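Long-range contact in putative cytosine/guanine deaminase (Unidentified, PDB 2PAJ), which catalyses the zinc-dependent hydrolytic deamination of 2-amino-4-hydroxypteridines such as isoxanthopterin, releasing ammonium and the corresponding 2,4-dihydroxypteridine: residues 19-24 and 31-36. Numbering follows the deposited sequence.
Sequences AIMTGG and PSRVPG
Arg33 sets CG anti to its backbone N (chi1 -174°) and runs extended to NE, while Met21, bent at chi2 and again at chi3, turns SD against the CB-CG part of that chain, the two side chains crossing obliquely. SD rests 3.5 Å from Arg33 CG and lies over one face of the guanidinium; a flexible, polarisable thioether suits this partly apolar, partly charged surface. Ala19, small enough to sit close to the charged group, brings CB to 3.6 Å from Arg33 NH2. Beneath these side chains Met21 and Arg33 form a single antiparallel bridge, a non-hydrogen-bonded pair enclosed by two backbone bonds. Val34 N donates to Ile20 O (3.0 Å), almost straight along the C=O axis, whereas Thr22 N reaches Ser32 O (2.7 Å) from above the carbonyl plane. One water, donating to Ser32 O and accepting from Gly23 N, gives that oxygen a second donor. On the other face of the pairing from Met21 and Arg33, beta-branched Ile20 and Val34 meet through CG2 and CG1 at 3.5 Å, methyl against methyl. Gly23, with phi 76°, carries the chain through a left-handed conformation easily reached without a side chain. This hairpin-like return of the chain lies away from the zinc site. Arg33 NH1 forms a salt bridge with Asp429; Ala19 and Met21 hydrogen-bond through their backbones to Ile68 in strand 67-73, and Met21 and Ser32 touch helix 383-398.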
# COMPACT_ATOMS: atom_id res chain seq x y z
N ALA A 19 23.04 1.74 9.25
CA ALA A 19 22.71 2.49 8.04
C ALA A 19 21.32 3.11 8.13
O ALA A 19 20.42 2.57 8.79
CB ALA A 19 22.79 1.57 6.84
N ILE A 20 21.15 4.25 7.46
CA ILE A 20 19.87 4.97 7.45
C ILE A 20 19.47 5.45 6.06
O ILE A 20 20.01 6.43 5.55
CB ILE A 20 19.92 6.22 8.37
CG1 ILE A 20 20.38 5.84 9.78
CG2 ILE A 20 18.54 6.85 8.44
CD1 ILE A 20 20.54 7.02 10.73
N MET A 21 18.51 4.78 5.44
CA MET A 21 18.03 5.20 4.13
C MET A 21 16.86 6.18 4.33
O MET A 21 15.91 5.89 5.07
CB MET A 21 17.60 3.99 3.30
CG MET A 21 18.70 2.93 3.09
SD MET A 21 20.33 3.53 2.56
CE MET A 21 20.06 3.86 0.85
N THR A 22 16.93 7.33 3.69
CA THR A 22 15.93 8.38 3.84
C THR A 22 14.68 8.28 2.98
O THR A 22 13.66 8.89 3.31
CB THR A 22 16.52 9.74 3.53
OG1 THR A 22 17.83 9.82 4.10
CG2 THR A 22 15.65 10.84 4.15
N GLY A 23 14.76 7.53 1.90
CA GLY A 23 13.62 7.44 1.02
C GLY A 23 13.55 8.73 0.23
O GLY A 23 12.49 9.15 -0.20
N GLY A 24 14.71 9.36 0.05
CA GLY A 24 14.79 10.59 -0.69
C GLY A 24 15.15 10.33 -2.14
O GLY A 24 15.66 9.27 -2.47
N PRO A 31 18.77 13.92 -0.15
CA PRO A 31 19.62 12.73 0.02
C PRO A 31 18.85 11.43 0.28
O PRO A 31 17.86 11.41 1.02
CB PRO A 31 20.54 13.13 1.18
CG PRO A 31 19.75 14.17 1.92
CD PRO A 31 19.14 14.97 0.82
N SER A 32 19.32 10.34 -0.33
CA SER A 32 18.66 9.04 -0.19
C SER A 32 19.18 8.25 0.99
O SER A 32 18.51 7.34 1.49
CB SER A 32 18.83 8.22 -1.47
OG SER A 32 20.16 7.75 -1.63
N ARG A 33 20.39 8.57 1.42
CA ARG A 33 21.00 7.90 2.55
C ARG A 33 21.61 9.00 3.38
O ARG A 33 22.27 9.91 2.86
CB ARG A 33 22.09 6.95 2.08
CG ARG A 33 22.69 6.11 3.17
CD ARG A 33 23.95 5.45 2.69
NE ARG A 33 24.43 4.41 3.59
CZ ARG A 33 24.63 3.15 3.22
NH1 ARG A 33 24.40 2.77 1.97
NH2 ARG A 33 25.07 2.28 4.11
N VAL A 34 21.40 8.95 4.68
CA VAL A 34 21.97 9.97 5.52
C VAL A 34 22.99 9.36 6.46
O VAL A 34 22.64 8.74 7.46
CB VAL A 34 20.90 10.70 6.35
CG1 VAL A 34 20.13 9.71 7.18
CG2 VAL A 34 21.55 11.73 7.25
N PRO A 35 24.27 9.46 6.10
CA PRO A 35 25.17 8.86 7.08
C PRO A 35 25.02 9.68 8.37
O PRO A 35 25.41 10.86 8.42
CB PRO A 35 26.55 8.98 6.40
CG PRO A 35 26.18 8.76 4.92
CD PRO A 35 24.92 9.63 4.79
N GLY A 36 24.40 9.06 9.36
CA GLY A 36 24.14 9.68 10.65
C GLY A 36 23.90 8.46 11.50
O GLY A 36 23.71 7.40 10.91
O HOH W 1 16.63 5.70 0.47